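Local coordinates for telomeric DNA-binding factor trf1 (Schizosaccharomyces pombe, PDB 6K5S), which probably binds telomeric DNA as a member of the telomere repeat binding factor family, to which its helical domain belongs, at residues Glu130-Gln134 with Tyr206-Phe211. Coordinates in Å, arbitrary orientation, origin at the centre of the assembly. Numbering follows the deposited sequence.
Sequences ELKTQ and YPWGKF
Build residues 130-134 as one regular turn in the middle of helix 122-141, with Q134 N bonded to E130 O at 3.0 Å. The partner changes conformation along its length: Y206 has just left the short helix 202-205 (phi/psi -121/76), P207 is extended at -65/145 in the N-cap position, and W208-F211 form the first turn of helix 208-222. Two CA pairs set the register, E130 with F211 at 6.9 Å and Q134 with W208 at 7.2 Å.

Q134 is the polar centre. With chi1 and chi2 both m, its amide reaches the backbone just ahead of helix 208-222, and NE2 donates to Y206 O at 2.9 Å, almost straight. A water donates to both Q134 OE1 (2.7 Å) and Y206 O (3.1 Å), so that amide, water and carbonyl oxygen close a small hydrogen-bonded ring. Q134 OE1 also lies 3.4 Å from W208 CE3, at the edge of the indole.

F211, chi1 t, sets its ring against E130, L131 and Q134: CD1 is 3.7 Å from E130 CB, CG 3.7 Å from Q134 CG, and CZ 3.8 Å from L131 CD1. On the other flank Y206, chi1 m, offers a ring face to T133 CG2, a CH-pi contact 4.1 Å from the centroid. The carboxylate of E130 passes near this ring but forms a salt bridge with R189 of helix 177-195, whose R192 and L193 also touch Y206.

This joins helix 122-141 to the first turn of helix 208-222 and the loop residues before it, within the all-helical TRF-family domain.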
loop_
_atom_site.group_PDB
_atom_site.type_symbol
_atom_site.label_atom_id
_atom_site.label_comp_id
_atom_site.label_asym_id
_atom_site.label_seq_id
_atom_site.Cartn_x
_atom_site.Cartn_y
_atom_site.Cartn_z
ATOM N N GLU A 130 21.813 21.897 12.500
ATOM C CA GLU A 130 22.168 20.661 13.192
ATOM C C GLU A 130 22.266 19.491 12.221
ATOM O O GLU A 130 23.092 18.590 12.403
ATOM C CB GLU A 130 21.146 20.343 14.296
ATOM C CG GLU A 130 21.076 21.369 15.456
ATOM C CD GLU A 130 22.399 21.567 16.208
ATOM O OE1 GLU A 130 23.278 20.676 16.176
ATOM O OE2 GLU A 130 22.566 22.632 16.848
ATOM N N LEU A 131 21.398 19.453 11.219
ATOM C CA LEU A 131 21.539 18.427 10.189
ATOM C C LEU A 131 22.908 18.520 9.524
ATOM O O LEU A 131 23.598 17.508 9.361
ATOM C CB LEU A 131 20.432 18.554 9.135
ATOM C CG LEU A 131 20.603 17.552 7.979
ATOM C CD1 LEU A 131 20.477 16.105 8.469
ATOM C CD2 LEU A 131 19.538 17.822 6.921
ATOM N N LYS A 132 23.301 19.724 9.100
ATOM C CA LYS A 132 24.602 19.891 8.457
ATOM C C LYS A 132 25.724 19.449 9.395
ATOM O O LYS A 132 26.689 18.812 8.963
ATOM C CB LYS A 132 24.796 21.350 8.025
ATOM C CG LYS A 132 23.803 21.816 6.923
ATOM C CD LYS A 132 23.889 23.341 6.718
ATOM C CE LYS A 132 23.086 23.830 5.476
ATOM N NZ LYS A 132 23.574 23.158 4.240
ATOM N N THR A 133 25.572 19.718 10.688
ATOM C CA THR A 133 26.588 19.312 11.657
ATOM C C THR A 133 26.710 17.792 11.728
ATOM O O THR A 133 27.820 17.254 11.743
ATOM C CB THR A 133 26.267 19.885 13.041
ATOM O OG1 THR A 133 26.188 21.312 12.941
ATOM C CG2 THR A 133 27.397 19.510 14.029
ATOM N N GLN A 134 25.578 17.082 11.758
ATOM C CA GLN A 134 25.635 15.622 11.736
ATOM C C GLN A 134 26.166 15.098 10.405
ATOM O O GLN A 134 26.886 14.092 10.379
ATOM C CB GLN A 134 24.257 15.012 12.033
ATOM C CG GLN A 134 23.728 15.296 13.467
ATOM C CD GLN A 134 24.729 14.898 14.560
ATOM O OE1 GLN A 134 25.291 13.804 14.522
ATOM N NE2 GLN A 134 24.934 15.780 15.533
ATOM N N TYR A 206 28.189 17.122 19.825
ATOM C CA TYR A 206 26.912 17.197 19.121
ATOM C C TYR A 206 26.402 15.767 18.987
ATOM O O TYR A 206 26.496 15.161 17.905
ATOM C CB TYR A 206 27.062 17.889 17.766
ATOM C CG TYR A 206 27.587 19.311 17.852
ATOM C CD1 TYR A 206 26.760 20.366 18.214
ATOM C CD2 TYR A 206 28.910 19.590 17.549
ATOM C CE1 TYR A 206 27.243 21.668 18.273
ATOM C CE2 TYR A 206 29.405 20.877 17.608
ATOM C CZ TYR A 206 28.574 21.911 17.979
ATOM O OH TYR A 206 29.096 23.185 18.032
ATOM N N PRO A 207 25.879 15.187 20.074
ATOM C CA PRO A 207 25.486 13.775 20.045
ATOM C C PRO A 207 24.335 13.525 19.083
ATOM O O PRO A 207 23.440 14.356 18.907
ATOM C CB PRO A 207 25.070 13.492 21.498
ATOM C CG PRO A 207 24.606 14.818 22.016
ATOM C CD PRO A 207 25.530 15.831 21.357
ATOM N N TRP A 208 24.379 12.351 18.450
ATOM C CA TRP A 208 23.327 11.972 17.511
ATOM C C TRP A 208 21.969 11.921 18.199
ATOM O O TRP A 208 20.982 12.479 17.700
ATOM C CB TRP A 208 23.671 10.628 16.883
ATOM C CG TRP A 208 22.635 10.088 15.958
ATOM C CD1 TRP A 208 21.865 8.984 16.149
ATOM C CD2 TRP A 208 22.277 10.612 14.675
ATOM N NE1 TRP A 208 21.040 8.782 15.058
ATOM C CE2 TRP A 208 21.280 9.771 14.139
ATOM C CE3 TRP A 208 22.696 11.720 13.935
ATOM C CZ2 TRP A 208 20.699 10.001 12.892
ATOM C CZ3 TRP A 208 22.139 11.942 12.692
ATOM C CH2 TRP A 208 21.139 11.095 12.185
ATOM N N GLY A 209 21.909 11.277 19.364
ATOM C CA GLY A 209 20.646 11.165 20.079
ATOM C C GLY A 209 19.961 12.498 20.272
ATOM O O GLY A 209 18.741 12.610 20.130
ATOM N N LYS A 210 20.741 13.545 20.555
ATOM C CA LYS A 210 20.149 14.868 20.671
ATOM C C LYS A 210 19.587 15.344 19.335
ATOM O O LYS A 210 18.512 15.957 19.291
ATOM C CB LYS A 210 21.178 15.861 21.214
ATOM C CG LYS A 210 20.561 17.156 21.684
ATOM C CD LYS A 210 21.621 18.103 22.253
ATOM C CE LYS A 210 21.721 19.365 21.420
ATOM N NZ LYS A 210 20.438 20.107 21.400
ATOM N N PHE A 211 20.282 15.072 18.226
ATOM C CA PHE A 211 19.709 15.483 16.947
ATOM C C PHE A 211 18.452 14.687 16.635
ATOM O O PHE A 211 17.474 15.232 16.111
ATOM C CB PHE A 211 20.727 15.337 15.811
ATOM C CG PHE A 211 20.139 15.613 14.452
ATOM C CD1 PHE A 211 19.793 16.895 14.089
ATOM C CD2 PHE A 211 19.896 14.581 13.562
ATOM C CE1 PHE A 211 19.242 17.159 12.846
ATOM C CE2 PHE A 211 19.335 14.833 12.314
ATOM C CZ PHE A 211 19.008 16.117 11.957
HETATM O O HOH W 1 27.052 12.675 16.199
#